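Long-range contact in putative hydrolase (Chloroflexus aurantiacus J-10-fl, PDB 3CMN), which is a putative hydrolase, probably a zincin-like metallopeptidase, whose substrate is not known: residues A[78-90]-A[127-139]. Numbering follows the deposited sequence.
Sequences DRREWLEANIVSF and IGGLLGYLAQRVL
Helix segments 79-90 and 127-135 cross at 130° between their N-to-C directions, with axes 9.9 Å apart at closest approach. No hydrogen bond joins the two segments; packing of side chains does the work. L131 is a knob in a hole formed by W82, L83, I87 and F90. With CG of L131 anti to the backbone N (chi1 179°), L131 CD1 lies over one face of the F90 ring, 3.9 Å from the ring centroid. I127 CG2 meets the same ring at its edge, 3.5 Å from F90 CE2. L83 and L131 lie alongside each other, pointing opposite ways, with L83 CD2 3.6 Å from L131 CG.

W82 packs nearer the C-terminal end of 127-139. V138 CG1 sits over the five-membered ring of W82, a CH-pi contact of 3.5 Å to the centroid. N86 ND2 lies over the opposite face, toward its rim, held by a nearly straight bond to the backbone W82 O. A135 CB touches W82 CE3 at 3.6 Å. Replacing W82 by an alanine would remove the ring between V138 and N86, and is likely to leave a gap there and cost V138 CG1 its aromatic face.

The R79 chain passes A135 O, and Q136 CB lies over the centre of its guanidinium. N162 accepts from R79 NE and donates to A135 O, tying both segments to helix 160-169. The arrangement is an oblique helix crossing with one knob-into-hole, extended by the loop after 135. V138 lies near, without touching, an HExxH pattern consistent with a zincin-like metallopeptidase.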
loop_
_atom_site.group_PDB
_atom_site.type_symbol
_atom_site.label_atom_id
_atom_site.label_comp_id
_atom_site.label_asym_id
_atom_site.label_seq_id
_atom_site.Cartn_x
_atom_site.Cartn_y
_atom_site.Cartn_z
ATOM N N ASP A 78 -16.765 3.373 5.862
ATOM C CA ASP A 78 -17.420 2.100 6.139
ATOM C C ASP A 78 -17.128 1.448 4.779
ATOM O O ASP A 78 -16.480 2.071 3.927
ATOM C CB ASP A 78 -18.930 2.247 6.351
ATOM C CG ASP A 78 -19.670 2.548 5.069
ATOM O OD1 ASP A 78 -19.540 3.670 4.560
ATOM O OD2 ASP A 78 -20.378 1.653 4.555
ATOM N N ARG A 79 -17.598 0.226 4.555
ATOM C CA ARG A 79 -17.318 -0.458 3.292
ATOM C C ARG A 79 -17.976 0.184 2.076
ATOM O O ARG A 79 -17.421 0.160 0.981
ATOM C CB ARG A 79 -17.722 -1.931 3.392
ATOM C CG ARG A 79 -16.920 -2.690 4.436
ATOM C CD ARG A 79 -17.400 -4.111 4.593
ATOM N NE ARG A 79 -16.712 -4.767 5.699
ATOM C CZ ARG A 79 -17.145 -5.872 6.292
ATOM N NH1 ARG A 79 -18.268 -6.440 5.883
ATOM N NH2 ARG A 79 -16.460 -6.400 7.290
ATOM N N ARG A 80 -19.153 0.765 2.270
ATOM C CA ARG A 80 -19.857 1.404 1.173
ATOM C C ARG A 80 -19.104 2.654 0.720
ATOM O O ARG A 80 -18.931 2.894 -0.481
ATOM C CB ARG A 80 -21.275 1.774 1.603
ATOM C CG ARG A 80 -22.090 2.410 0.501
ATOM C CD ARG A 80 -23.488 2.739 0.963
ATOM N NE ARG A 80 -24.338 3.073 -0.176
ATOM C CZ ARG A 80 -24.400 4.268 -0.755
ATOM N NH1 ARG A 80 -23.666 5.281 -0.307
ATOM N NH2 ARG A 80 -25.203 4.442 -1.796
ATOM N N GLU A 81 -18.659 3.452 1.683
ATOM C CA GLU A 81 -17.918 4.661 1.354
ATOM C C GLU A 81 -16.584 4.308 0.713
ATOM O O GLU A 81 -16.131 4.992 -0.200
ATOM C CB GLU A 81 -17.709 5.518 2.598
ATOM C CG GLU A 81 -19.012 6.015 3.201
ATOM C CD GLU A 81 -18.806 6.734 4.512
ATOM O OE1 GLU A 81 -18.073 6.194 5.375
ATOM O OE2 GLU A 81 -19.380 7.832 4.687
ATOM N N TRP A 82 -15.957 3.234 1.175
ATOM C CA TRP A 82 -14.695 2.850 0.576
ATOM C C TRP A 82 -14.917 2.555 -0.911
ATOM O O TRP A 82 -14.123 2.966 -1.760
ATOM C CB TRP A 82 -14.101 1.618 1.271
ATOM C CG TRP A 82 -12.797 1.205 0.667
ATOM C CD1 TRP A 82 -11.576 1.777 0.880
ATOM C CD2 TRP A 82 -12.598 0.183 -0.319
ATOM N NE1 TRP A 82 -10.630 1.176 0.085
ATOM C CE2 TRP A 82 -11.227 0.196 -0.662
ATOM C CE3 TRP A 82 -13.444 -0.742 -0.946
ATOM C CZ2 TRP A 82 -10.679 -0.682 -1.609
ATOM C CZ3 TRP A 82 -12.904 -1.618 -1.888
ATOM C CH2 TRP A 82 -11.528 -1.579 -2.210
ATOM N N LEU A 83 -16.008 1.855 -1.214
ATOM C CA LEU A 83 -16.365 1.490 -2.583
ATOM C C LEU A 83 -16.717 2.682 -3.474
ATOM O O LEU A 83 -16.208 2.798 -4.581
ATOM C CB LEU A 83 -17.548 0.511 -2.585
ATOM C CG LEU A 83 -17.275 -0.963 -2.284
ATOM C CD1 LEU A 83 -18.616 -1.688 -2.167
ATOM C CD2 LEU A 83 -16.419 -1.584 -3.395
ATOM N N GLU A 84 -17.602 3.548 -2.990
ATOM C CA GLU A 84 -18.020 4.732 -3.741
ATOM C C GLU A 84 -16.832 5.613 -4.104
ATOM O O GLU A 84 -16.810 6.253 -5.162
ATOM C CB GLU A 84 -19.011 5.573 -2.926
ATOM C CG GLU A 84 -20.350 4.898 -2.604
ATOM C CD GLU A 84 -21.128 4.480 -3.857
ATOM O OE1 GLU A 84 -20.807 4.994 -4.955
ATOM O OE2 GLU A 84 -22.070 3.652 -3.744
ATOM N N ALA A 85 -15.841 5.638 -3.223
ATOM C CA ALA A 85 -14.658 6.463 -3.417
ATOM C C ALA A 85 -13.558 5.840 -4.270
ATOM O O ALA A 85 -12.698 6.548 -4.777
ATOM C CB ALA A 85 -14.081 6.843 -2.058
ATOM N N ASN A 86 -13.602 4.524 -4.439
ATOM C CA ASN A 86 -12.568 3.796 -5.170
ATOM C C ASN A 86 -12.987 3.092 -6.451
ATOM O O ASN A 86 -12.133 2.651 -7.216
ATOM C CB ASN A 86 -11.952 2.729 -4.248
ATOM C CG ASN A 86 -11.027 3.315 -3.208
ATOM O OD1 ASN A 86 -9.875 3.633 -3.505
ATOM N ND2 ASN A 86 -11.525 3.471 -1.983
ATOM N N ILE A 87 -14.286 2.964 -6.692
ATOM C CA ILE A 87 -14.723 2.237 -7.872
ATOM C C ILE A 87 -14.299 2.825 -9.215
ATOM O O ILE A 87 -13.980 2.073 -10.135
ATOM C CB ILE A 87 -16.249 1.994 -7.846
ATOM C CG1 ILE A 87 -16.624 1.051 -8.993
ATOM C CG2 ILE A 87 -16.990 3.306 -7.906
ATOM C CD1 ILE A 87 -18.001 0.459 -8.866
ATOM N N VAL A 88 -14.271 4.153 -9.333
ATOM C CA VAL A 88 -13.852 4.780 -10.585
ATOM C C VAL A 88 -12.363 4.530 -10.804
ATOM O O VAL A 88 -11.944 4.109 -11.878
ATOM C CB VAL A 88 -14.122 6.301 -10.584
ATOM C CG1 VAL A 88 -13.565 6.926 -11.860
ATOM C CG2 VAL A 88 -15.623 6.568 -10.492
ATOM N N SER A 89 -11.567 4.789 -9.777
ATOM C CA SER A 89 -10.126 4.571 -9.855
ATOM C C SER A 89 -9.854 3.113 -10.204
ATOM O O SER A 89 -8.930 2.799 -10.956
ATOM C CB SER A 89 -9.479 4.895 -8.509
ATOM O OG SER A 89 -9.968 6.129 -8.023
ATOM N N PHE A 90 -10.667 2.227 -9.639
ATOM C CA PHE A 90 -10.538 0.799 -9.881
ATOM C C PHE A 90 -10.813 0.484 -11.354
ATOM O O PHE A 90 -9.990 -0.116 -12.031
ATOM C CB PHE A 90 -11.524 0.027 -9.007
ATOM C CG PHE A 90 -11.280 -1.447 -8.985
ATOM C CD1 PHE A 90 -10.273 -1.987 -8.190
ATOM C CD2 PHE A 90 -12.047 -2.300 -9.765
ATOM C CE1 PHE A 90 -10.037 -3.370 -8.175
ATOM C CE2 PHE A 90 -11.820 -3.678 -9.758
ATOM C CZ PHE A 90 -10.815 -4.214 -8.962
ATOM N N ILE A 127 -15.639 -9.074 -11.537
ATOM C CA ILE A 127 -14.765 -7.981 -11.120
ATOM C C ILE A 127 -15.384 -7.278 -9.912
ATOM O O ILE A 127 -14.689 -6.946 -8.952
ATOM C CB ILE A 127 -14.578 -6.947 -12.254
ATOM C CG1 ILE A 127 -13.980 -7.629 -13.490
ATOM C CG2 ILE A 127 -13.677 -5.807 -11.781
ATOM C CD1 ILE A 127 -13.881 -6.725 -14.708
ATOM N N GLY A 128 -16.694 -7.052 -9.978
ATOM C CA GLY A 128 -17.393 -6.408 -8.885
ATOM C C GLY A 128 -17.355 -7.295 -7.662
ATOM O O GLY A 128 -17.178 -6.829 -6.539
ATOM N N GLY A 129 -17.511 -8.594 -7.887
ATOM C CA GLY A 129 -17.480 -9.539 -6.789
ATOM C C GLY A 129 -16.154 -9.458 -6.074
ATOM O O GLY A 129 -16.107 -9.366 -4.846
ATOM N N LEU A 130 -15.071 -9.491 -6.846
ATOM C CA LEU A 130 -13.736 -9.415 -6.273
ATOM C C LEU A 130 -13.548 -8.103 -5.511
ATOM O O LEU A 130 -12.954 -8.080 -4.439
ATOM C CB LEU A 130 -12.669 -9.547 -7.365
ATOM C CG LEU A 130 -12.589 -10.929 -8.032
ATOM C CD1 LEU A 130 -11.655 -10.869 -9.226
ATOM C CD2 LEU A 130 -12.099 -11.963 -7.024
ATOM N N LEU A 131 -14.071 -7.019 -6.065
ATOM C CA LEU A 131 -13.964 -5.721 -5.427
ATOM C C LEU A 131 -14.777 -5.667 -4.122
ATOM O O LEU A 131 -14.323 -5.094 -3.124
ATOM C CB LEU A 131 -14.434 -4.639 -6.396
ATOM C CG LEU A 131 -14.409 -3.199 -5.888
ATOM C CD1 LEU A 131 -12.969 -2.775 -5.545
ATOM C CD2 LEU A 131 -15.000 -2.301 -6.959
ATOM N N GLY A 132 -15.970 -6.261 -4.131
ATOM C CA GLY A 132 -16.796 -6.278 -2.936
ATOM C C GLY A 132 -16.076 -7.072 -1.865
ATOM O O GLY A 132 -16.163 -6.778 -0.667
ATOM N N TYR A 133 -15.345 -8.089 -2.303
ATOM C CA TYR A 133 -14.589 -8.905 -1.382
ATOM C C TYR A 133 -13.471 -8.064 -0.768
ATOM O O TYR A 133 -13.226 -8.128 0.433
ATOM C CB TYR A 133 -13.986 -10.104 -2.105
ATOM C CG TYR A 133 -13.163 -10.962 -1.189
ATOM C CD1 TYR A 133 -13.771 -11.763 -0.224
ATOM C CD2 TYR A 133 -11.772 -10.928 -1.241
ATOM C CE1 TYR A 133 -13.012 -12.506 0.674
ATOM C CE2 TYR A 133 -11.003 -11.661 -0.350
ATOM C CZ TYR A 133 -11.629 -12.450 0.608
ATOM O OH TYR A 133 -10.879 -13.170 1.514
ATOM N N LEU A 134 -12.786 -7.288 -1.608
ATOM C CA LEU A 134 -11.707 -6.420 -1.151
ATOM C C LEU A 134 -12.236 -5.430 -0.118
ATOM O O LEU A 134 -11.554 -5.131 0.855
ATOM C CB LEU A 134 -11.094 -5.662 -2.332
ATOM C CG LEU A 134 -10.160 -6.464 -3.247
ATOM C CD1 LEU A 134 -9.738 -5.592 -4.418
ATOM C CD2 LEU A 134 -8.928 -6.962 -2.464
ATOM N N ALA A 135 -13.464 -4.955 -0.325
ATOM C CA ALA A 135 -14.090 -4.000 0.586
ATOM C C ALA A 135 -14.238 -4.485 2.037
ATOM O O ALA A 135 -14.331 -3.672 2.960
ATOM C CB ALA A 135 -15.448 -3.561 0.043
ATOM N N GLN A 136 -14.258 -5.793 2.255
ATOM C CA GLN A 136 -14.387 -6.290 3.620
ATOM C C GLN A 136 -13.059 -6.673 4.226
ATOM O O GLN A 136 -12.997 -7.223 5.321
ATOM C CB GLN A 136 -15.322 -7.492 3.688
ATOM C CG GLN A 136 -15.479 -8.274 2.430
ATOM C CD GLN A 136 -16.364 -9.482 2.635
ATOM O OE1 GLN A 136 -15.973 -10.444 3.305
ATOM N NE2 GLN A 136 -17.571 -9.440 2.073
ATOM N N ARG A 137 -11.987 -6.359 3.514
ATOM C CA ARG A 137 -10.671 -6.699 3.994
ATOM C C ARG A 137 -9.720 -5.510 4.049
ATOM O O ARG A 137 -8.825 -5.464 4.891
ATOM C CB ARG A 137 -10.119 -7.824 3.125
ATOM C CG ARG A 137 -11.057 -9.035 3.098
ATOM C CD ARG A 137 -10.283 -10.279 2.798
ATOM N NE ARG A 137 -8.998 -10.207 3.485
ATOM C CZ ARG A 137 -7.989 -11.055 3.301
ATOM N NH1 ARG A 137 -8.099 -12.072 2.443
ATOM N NH2 ARG A 137 -6.856 -10.872 3.970
ATOM N N VAL A 138 -9.926 -4.534 3.175
ATOM C CA VAL A 138 -9.063 -3.365 3.159
ATOM C C VAL A 138 -9.208 -2.596 4.473
ATOM O O VAL A 138 -10.307 -2.440 5.026
ATOM C CB VAL A 138 -9.389 -2.431 1.967
ATOM C CG1 VAL A 138 -10.737 -1.739 2.188
ATOM C CG2 VAL A 138 -8.290 -1.410 1.795
ATOM N N LEU A 139 -8.077 -2.121 4.971
ATOM C CA LEU A 139 -8.041 -1.386 6.221
ATOM C C LEU A 139 -7.815 0.106 6.019
ATOM O O LEU A 139 -8.349 0.914 6.766
ATOM C CB LEU A 139 -6.954 -1.974 7.130
ATOM C CG LEU A 139 -7.257 -3.099 8.146
ATOM C CD1 LEU A 139 -8.477 -3.927 7.777
ATOM C CD2 LEU A 139 -6.006 -3.968 8.259
#